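Local coordinates for protein 5,10-methylenetetrahydromethanopterin reductase (Methanopyrus kandleri, PDB 1EZW) that catalyses the reversible, coenzyme F420-dependent reduction of methylene-tetrahydromethanopterin to methyl-tetrahydromethanopterin, a step of methanogenesis from carbon dioxide, at residues 66-74 with 106-117; 183-193 with 206-217. All coordinates share one frame; numbering follows the deposited sequence. Where two conformers were deposited one is given.

Contact 1: residues 66-74 with 106-117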
# COMPACT_ATOMS: atom_id res chain seq x y z
N THR A 66 15.27 -0.35 -19.00
CA THR A 66 14.60 -1.45 -19.65
C THR A 66 15.07 -1.48 -21.10
O THR A 66 16.08 -0.87 -21.39
CB THR A 66 13.07 -1.37 -19.48
OG1 THR A 66 12.49 -2.55 -20.08
CG2 THR A 66 12.47 -0.10 -20.08
N ASN A 67 14.39 -2.21 -21.98
CA ASN A 67 14.90 -2.31 -23.36
C ASN A 67 13.77 -2.52 -24.34
O ASN A 67 12.64 -2.80 -23.96
CB ASN A 67 15.91 -3.50 -23.45
CG ASN A 67 15.28 -4.83 -23.06
OD1 ASN A 67 15.37 -5.28 -21.90
ND2 ASN A 67 14.59 -5.45 -24.00
N PRO A 68 14.05 -2.40 -25.64
CA PRO A 68 13.00 -2.59 -26.67
C PRO A 68 12.60 -4.00 -27.01
O PRO A 68 11.61 -4.19 -27.73
CB PRO A 68 13.65 -1.99 -27.94
CG PRO A 68 14.82 -1.15 -27.40
CD PRO A 68 15.32 -1.95 -26.24
N TYR A 69 13.34 -4.98 -26.52
CA TYR A 69 13.20 -6.36 -26.97
C TYR A 69 12.42 -7.38 -26.20
O TYR A 69 11.73 -8.20 -26.79
CB TYR A 69 14.61 -6.95 -27.18
CG TYR A 69 15.51 -6.04 -28.01
CD1 TYR A 69 16.55 -5.33 -27.40
CD2 TYR A 69 15.24 -5.80 -29.37
CE1 TYR A 69 17.30 -4.41 -28.11
CE2 TYR A 69 16.01 -4.85 -30.10
CZ TYR A 69 17.04 -4.16 -29.45
OH TYR A 69 17.83 -3.22 -30.12
N THR A 70 12.57 -7.38 -24.88
CA THR A 70 11.93 -8.43 -24.11
C THR A 70 10.43 -8.23 -23.90
O THR A 70 9.78 -9.13 -23.37
CB THR A 70 12.60 -8.60 -22.75
OG1 THR A 70 12.40 -7.38 -22.02
CG2 THR A 70 14.16 -8.90 -22.92
N ARG A 71 9.91 -7.06 -24.26
CA ARG A 71 8.46 -6.80 -24.15
C ARG A 71 8.12 -5.93 -25.35
O ARG A 71 8.93 -5.12 -25.78
CB ARG A 71 8.13 -5.95 -22.91
CG ARG A 71 8.52 -6.61 -21.60
CD ARG A 71 8.12 -5.62 -20.47
NE ARG A 71 8.55 -6.06 -19.14
CZ ARG A 71 9.81 -6.02 -18.72
NH1 ARG A 71 10.15 -6.44 -17.50
NH2 ARG A 71 10.75 -5.55 -19.54
N HIS A 72 6.90 -6.07 -25.88
CA HIS A 72 6.48 -5.23 -26.98
C HIS A 72 6.49 -3.78 -26.49
O HIS A 72 6.14 -3.50 -25.34
CB HIS A 72 5.06 -5.64 -27.39
CG HIS A 72 4.60 -5.06 -28.69
ND1 HIS A 72 4.24 -3.75 -28.84
CD2 HIS A 72 4.45 -5.64 -29.91
CE1 HIS A 72 3.89 -3.52 -30.10
NE2 HIS A 72 4.01 -4.66 -30.77
N PRO A 73 6.89 -2.83 -27.33
CA PRO A 73 6.89 -1.45 -26.86
C PRO A 73 5.55 -0.92 -26.37
O PRO A 73 5.54 -0.02 -25.52
CB PRO A 73 7.48 -0.68 -28.06
CG PRO A 73 7.18 -1.53 -29.21
CD PRO A 73 7.50 -2.90 -28.69
N LEU A 74 4.43 -1.48 -26.84
CA LEU A 74 3.13 -1.02 -26.39
C LEU A 74 2.92 -1.52 -24.95
O LEU A 74 2.21 -0.89 -24.19
CB LEU A 74 1.99 -1.55 -27.28
CG LEU A 74 1.90 -0.81 -28.63
CD1 LEU A 74 0.90 -1.57 -29.56
CD2 LEU A 74 1.42 0.65 -28.40
N MET A 106 19.07 -15.26 -21.48
CA MET A 106 17.71 -15.40 -22.01
C MET A 106 17.65 -16.15 -23.32
O MET A 106 16.60 -16.71 -23.65
CB MET A 106 17.08 -14.03 -22.21
CG MET A 106 16.95 -13.23 -20.93
SD MET A 106 16.09 -11.67 -21.17
CE MET A 106 14.34 -12.29 -21.16
N GLY A 107 18.75 -16.13 -24.08
CA GLY A 107 18.79 -16.79 -25.37
C GLY A 107 18.64 -15.78 -26.50
O GLY A 107 18.48 -16.15 -27.66
N LEU A 108 18.68 -14.49 -26.20
CA LEU A 108 18.54 -13.48 -27.22
C LEU A 108 19.93 -13.04 -27.66
O LEU A 108 20.85 -13.00 -26.86
CB LEU A 108 17.81 -12.25 -26.66
CG LEU A 108 16.33 -12.44 -26.36
CD1 LEU A 108 15.79 -11.13 -25.73
CD2 LEU A 108 15.56 -12.74 -27.65
N PRO A 109 20.09 -12.70 -28.94
CA PRO A 109 21.42 -12.27 -29.38
C PRO A 109 21.76 -10.90 -28.81
O PRO A 109 20.86 -10.11 -28.44
CB PRO A 109 21.28 -12.27 -30.91
CG PRO A 109 19.83 -11.81 -31.11
CD PRO A 109 19.13 -12.71 -30.07
N PHE A 110 23.05 -10.60 -28.69
CA PHE A 110 23.43 -9.28 -28.21
C PHE A 110 24.73 -8.85 -28.86
O PHE A 110 25.70 -9.58 -28.82
CB PHE A 110 23.66 -9.24 -26.70
CG PHE A 110 23.83 -7.84 -26.19
CD1 PHE A 110 22.72 -7.04 -25.94
CD2 PHE A 110 25.11 -7.28 -26.05
CE1 PHE A 110 22.87 -5.70 -25.57
CE2 PHE A 110 25.26 -5.94 -25.67
CZ PHE A 110 24.14 -5.15 -25.42
N PRO A 111 24.74 -7.68 -29.51
CA PRO A 111 23.60 -6.78 -29.68
C PRO A 111 22.42 -7.49 -30.33
O PRO A 111 22.59 -8.42 -31.14
CB PRO A 111 24.18 -5.67 -30.56
CG PRO A 111 25.38 -6.37 -31.26
CD PRO A 111 25.96 -7.07 -30.08
N CYS A 112 21.21 -7.05 -29.97
CA CYS A 112 20.02 -7.65 -30.54
C CYS A 112 19.56 -6.79 -31.71
O CYS A 112 19.13 -5.64 -31.53
CB CYS A 112 18.91 -7.74 -29.47
SG CYS A 112 17.47 -8.61 -30.08
N LYS A 113 19.66 -7.33 -32.92
CA LYS A 113 19.28 -6.58 -34.10
C LYS A 113 18.04 -7.13 -34.79
O LYS A 113 17.71 -6.71 -35.90
CB LYS A 113 20.46 -6.52 -35.10
CG LYS A 113 21.73 -5.94 -34.42
CD LYS A 113 22.90 -5.65 -35.41
CE LYS A 113 22.59 -4.43 -36.24
NZ LYS A 113 23.67 -4.13 -37.23
N ILE A 114 17.34 -8.04 -34.11
CA ILE A 114 16.13 -8.64 -34.65
C ILE A 114 14.99 -7.62 -34.72
O ILE A 114 14.76 -6.87 -33.76
CB ILE A 114 15.63 -9.79 -33.74
CG1 ILE A 114 16.74 -10.83 -33.53
CG2 ILE A 114 14.37 -10.42 -34.35
CD1 ILE A 114 16.46 -11.83 -32.42
N PRO A 115 14.31 -7.49 -35.88
CA PRO A 115 13.18 -6.55 -36.00
C PRO A 115 12.01 -7.34 -35.37
O PRO A 115 11.00 -7.65 -36.02
CB PRO A 115 13.05 -6.38 -37.52
CG PRO A 115 13.38 -7.77 -38.02
CD PRO A 115 14.63 -8.08 -37.20
N ILE A 116 12.17 -7.65 -34.08
CA ILE A 116 11.21 -8.48 -33.35
C ILE A 116 9.74 -8.13 -33.49
O ILE A 116 8.90 -9.01 -33.65
CB ILE A 116 11.54 -8.53 -31.82
CG1 ILE A 116 12.93 -9.14 -31.59
CG2 ILE A 116 10.47 -9.37 -31.07
CD1 ILE A 116 13.34 -9.28 -30.11
N TRP A 117 9.44 -6.84 -33.45
CA TRP A 117 8.04 -6.41 -33.48
C TRP A 117 7.49 -5.92 -34.81
O TRP A 117 6.46 -5.24 -34.86
CB TRP A 117 7.78 -5.38 -32.37
CG TRP A 117 8.28 -5.83 -30.99
CD1 TRP A 117 9.27 -5.23 -30.24
CD2 TRP A 117 7.85 -6.98 -30.24
NE1 TRP A 117 9.48 -5.94 -29.08
CE2 TRP A 117 8.63 -7.02 -29.05
CE3 TRP A 117 6.90 -7.99 -30.45
CZ2 TRP A 117 8.47 -8.02 -28.07
CZ3 TRP A 117 6.74 -9.00 -29.48
CH2 TRP A 117 7.54 -8.99 -28.30
O HOH W 1 17.90 -3.49 -32.74
O HOH W 2 4.05 -5.30 -33.50
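Tyr69 and Trp117 carry a buried loop-to-loop contact on the TIM barrel: the turn leading from strand 60-63 into helix 73-86 packs against the irregular chain that follows helix 100-106. Trp117 lies across the turn. Its indole N-H, NE1, donates to Pro68 O at 3.1 Å, almost in the ring plane and in the plane of the carbonyl, though the N-H...O angle is bent to 144°. Over one indole face sit His72 CA and Pro73 CD, the latter 3.7 Å from the centroid of the five-membered ring; in the conformer given, Ile116 CG2 lies over the opposite face. The imidazole of His72 meets the indole obliquely, its plane turned 51° from it, with CD2 3.4 Å from Trp117 CE3. CG anti to the backbone N (chi1 -168°) sets this imidazole beside the indole, and the turn of the ring points ND1 at Leu74 N, which donates to it at 3.0 Å in the ring plane, making His72 the N-cap of the helix; NE2 shares a water with Trp117 O.

The Tyr69 ring is sandwiched between Pro68 CB on one face and Cys112 on the other. Cys112 CB stands nearly over the centre, and SG lies 3.9 Å from the ring centroid, a sulfur-aromatic contact. A water accepts from Tyr69 OH at 2.6 Å and donates to Cys112 O, so the water joins the phenol to the facing backbone. Farther along, Thr70 CG2 rests against Met106 SD and Leu108 CD1.

Helix 127-142 packs on Pro68 and Tyr69, helix 100-106 places Phe103 against Leu108 and Cys112, and the second subunit adjoins the contact, with its Met106 on His72 and its Tyr69 on Trp117.

Contact 2: residues 183-193 with 206-217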
# COMPACT_ATOMS: atom_id res chain seq x y z
N LEU A 183 25.41 7.71 -27.42
CA LEU A 183 25.54 9.02 -26.78
C LEU A 183 25.00 10.11 -27.67
O LEU A 183 24.32 11.01 -27.21
CB LEU A 183 27.00 9.32 -26.43
CG LEU A 183 27.62 8.52 -25.26
CD1 LEU A 183 29.15 8.70 -25.28
CD2 LEU A 183 27.04 9.04 -23.91
N LYS A 184 25.33 10.05 -28.96
CA LYS A 184 24.84 11.08 -29.87
C LYS A 184 23.29 11.00 -30.01
O LYS A 184 22.59 12.02 -30.00
CB LYS A 184 25.53 10.88 -31.22
CG LYS A 184 25.39 12.05 -32.13
CD LYS A 184 26.22 11.82 -33.41
CE LYS A 184 26.14 13.03 -34.32
NZ LYS A 184 24.71 13.36 -34.55
N THR A 185 22.78 9.79 -30.12
CA THR A 185 21.33 9.60 -30.23
C THR A 185 20.61 10.15 -28.99
O THR A 185 19.55 10.78 -29.09
CB THR A 185 21.00 8.10 -30.39
OG1 THR A 185 21.67 7.61 -31.57
CG2 THR A 185 19.46 7.86 -30.53
N ALA A 186 21.18 9.90 -27.82
CA ALA A 186 20.58 10.38 -26.59
C ALA A 186 20.57 11.91 -26.56
O ALA A 186 19.61 12.53 -26.15
CB ALA A 186 21.35 9.78 -25.38
N GLY A 187 21.64 12.55 -27.04
CA GLY A 187 21.63 14.01 -27.04
C GLY A 187 20.58 14.54 -27.99
O GLY A 187 20.00 15.61 -27.80
N GLU A 188 20.26 13.76 -29.00
CA GLU A 188 19.27 14.21 -29.95
C GLU A 188 17.83 13.99 -29.50
O GLU A 188 16.98 14.85 -29.70
CB GLU A 188 19.47 13.50 -31.30
CG GLU A 188 18.37 13.83 -32.30
CD GLU A 188 18.47 13.02 -33.60
OE1 GLU A 188 17.39 12.84 -34.23
OE2 GLU A 188 19.58 12.58 -33.99
N ILE A 189 17.56 12.85 -28.85
CA ILE A 189 16.18 12.54 -28.54
C ILE A 189 15.80 12.35 -27.07
O ILE A 189 14.62 12.20 -26.77
CB ILE A 189 15.73 11.21 -29.25
CG1 ILE A 189 16.35 10.00 -28.53
CG2 ILE A 189 16.20 11.20 -30.76
CD1 ILE A 189 15.93 8.62 -29.03
N ALA A 190 16.78 12.40 -26.19
CA ALA A 190 16.44 12.15 -24.78
C ALA A 190 16.43 13.34 -23.84
O ALA A 190 17.12 14.35 -24.06
CB ALA A 190 17.40 11.07 -24.24
N ASN A 191 15.66 13.23 -22.74
CA ASN A 191 15.69 14.26 -21.71
C ASN A 191 16.91 14.07 -20.82
O ASN A 191 17.31 14.96 -20.10
CB ASN A 191 14.45 14.14 -20.82
CG ASN A 191 13.21 14.53 -21.55
OD1 ASN A 191 13.08 15.69 -21.98
ND2 ASN A 191 12.31 13.60 -21.73
N GLY A 192 17.46 12.86 -20.84
CA GLY A 192 18.63 12.56 -20.04
C GLY A 192 19.39 11.35 -20.55
O GLY A 192 18.88 10.58 -21.37
N VAL A 193 20.61 11.18 -20.04
CA VAL A 193 21.45 10.08 -20.45
C VAL A 193 21.99 9.37 -19.22
O VAL A 193 22.51 10.00 -18.30
CB VAL A 193 22.65 10.61 -21.30
CG1 VAL A 193 23.37 9.42 -21.98
CG2 VAL A 193 22.15 11.63 -22.32
N ALA A 206 32.41 11.44 -22.93
CA ALA A 206 31.00 11.30 -23.27
C ALA A 206 30.20 12.55 -23.52
O ALA A 206 29.37 12.57 -24.45
CB ALA A 206 30.27 10.43 -22.19
N VAL A 207 30.40 13.59 -22.71
CA VAL A 207 29.59 14.79 -22.83
C VAL A 207 29.68 15.48 -24.19
O VAL A 207 28.65 15.92 -24.71
CB VAL A 207 29.83 15.76 -21.64
CG1 VAL A 207 29.09 17.05 -21.81
CG2 VAL A 207 29.29 15.07 -20.35
N PRO A 208 30.89 15.65 -24.75
CA PRO A 208 30.96 16.30 -26.07
C PRO A 208 30.11 15.55 -27.13
O PRO A 208 29.56 16.17 -28.04
CB PRO A 208 32.46 16.26 -26.39
CG PRO A 208 33.06 16.44 -25.00
CD PRO A 208 32.24 15.37 -24.24
N LYS A 209 30.03 14.23 -27.02
CA LYS A 209 29.24 13.48 -27.98
C LYS A 209 27.75 13.65 -27.76
O LYS A 209 26.98 13.69 -28.71
CB LYS A 209 29.66 12.02 -27.99
CG LYS A 209 30.79 11.78 -28.99
CD LYS A 209 30.30 12.10 -30.41
CE LYS A 209 31.36 11.84 -31.50
NZ LYS A 209 32.56 12.71 -31.33
N ILE A 210 27.34 13.74 -26.49
CA ILE A 210 25.95 14.00 -26.19
C ILE A 210 25.65 15.41 -26.74
O ILE A 210 24.64 15.65 -27.39
CB ILE A 210 25.70 14.00 -24.63
CG1 ILE A 210 25.96 12.58 -24.10
CG2 ILE A 210 24.31 14.60 -24.32
CD1 ILE A 210 26.02 12.51 -22.54
N GLU A 211 26.58 16.34 -26.52
CA GLU A 211 26.35 17.70 -26.98
C GLU A 211 26.24 17.77 -28.49
O GLU A 211 25.46 18.56 -29.00
CB GLU A 211 27.48 18.64 -26.49
CG GLU A 211 27.19 20.10 -26.87
CD GLU A 211 28.09 21.09 -26.17
OE1 GLU A 211 29.26 20.75 -25.92
OE2 GLU A 211 27.61 22.22 -25.90
N GLU A 212 27.01 16.96 -29.20
CA GLU A 212 26.96 16.94 -30.67
C GLU A 212 25.56 16.55 -31.16
O GLU A 212 25.00 17.15 -32.08
CB GLU A 212 27.98 15.95 -31.18
CG GLU A 212 28.17 15.94 -32.68
CD GLU A 212 29.20 14.91 -33.04
OE1 GLU A 212 30.31 14.97 -32.47
OE2 GLU A 212 28.92 14.04 -33.86
N GLY A 213 24.96 15.54 -30.51
CA GLY A 213 23.62 15.16 -30.90
C GLY A 213 22.60 16.23 -30.55
O GLY A 213 21.65 16.46 -31.30
N ALA A 214 22.76 16.86 -29.40
CA ALA A 214 21.85 17.90 -28.98
C ALA A 214 21.83 19.04 -30.03
O ALA A 214 20.77 19.49 -30.44
CB ALA A 214 22.23 18.45 -27.61
N LYS A 215 23.02 19.46 -30.46
CA LYS A 215 23.14 20.54 -31.45
C LYS A 215 22.45 20.19 -32.74
O LYS A 215 21.78 21.04 -33.34
CB LYS A 215 24.62 20.87 -31.69
CG LYS A 215 25.28 21.55 -30.50
CD LYS A 215 26.72 21.99 -30.81
CE LYS A 215 27.36 22.70 -29.60
NZ LYS A 215 26.61 23.94 -29.18
N GLU A 216 22.58 18.94 -33.18
CA GLU A 216 21.91 18.53 -34.40
C GLU A 216 20.39 18.55 -34.26
O GLU A 216 19.66 18.62 -35.26
CB GLU A 216 22.41 17.15 -34.84
CG GLU A 216 23.81 17.25 -35.43
CD GLU A 216 24.37 15.91 -35.90
OE1 GLU A 216 23.58 14.98 -36.11
OE2 GLU A 216 25.61 15.82 -36.07
N ALA A 217 19.89 18.56 -33.03
CA ALA A 217 18.45 18.61 -32.81
C ALA A 217 18.04 20.02 -32.39
O ALA A 217 16.90 20.24 -32.01
CB ALA A 217 18.04 17.57 -31.71
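Helices 183-189 and 206-216 cross at -44° with their axes only 6.4 Å apart, two neighbouring outer helices of the (beta/alpha)8 barrel packed backbone to backbone. Glycines make this possible: a CB on Gly187 would collide with Ile210 O, and one on Gly213 with Lys184 O. Instead CA-H...O contacts bridge the helices, among them Gly213 CA to Lys184 O at 3.4 Å and Gly187 CA to Ile210 O at 3.4 Å.

Toward the barrel, Leu183 spreads its two methyls, CD1 onto Ala206 CB and CD2 onto Ile210 CG1 (3.7 Å), while Ile210 CD1 meets Val193 CG2 of strand 192-196 tip to tip. At the outer side Lys184 enters as a knob among Lys209, Glu212, Gly213 and Glu216. Its CG, anti to the backbone N (chi1 -165°), runs over Gly213 CA, and the chain bends at its last torsion to bring NZ to Glu216. An alanine here is likely to leave the Glu216 carboxylate without this charge partner and the hole over Gly213 less well filled. Glu188, by contrast, sends its carboxylate to Arg132. In the salt bridge, Lys184 NZ meets Glu216 OE1 from above the carboxylate plane, at a modelled 2.5 Å that is doubtfully short.

Overall arrangement
Contact 1 is buried, whereas contact 2 runs from a buried apolar end to a charged, partly exposed outer side. They share no segment and do not touch: their centres lie 23 Å apart, nearest atoms about 10 Å. Helix 127-142 lies beside both: it packs against 66-74, and its Arg132 pairs with Glu188 of segment 183-193. The chemistry follows the setting. Loops joining barrel elements at 66-74 and 106-117 rely on aromatic faces, sulfur and bridging waters, next to a second subunit; the helices of 183-193 and 206-217 rely on glycine-mediated closeness and a peripheral salt bridge, with no other chain of the tetramer touching them.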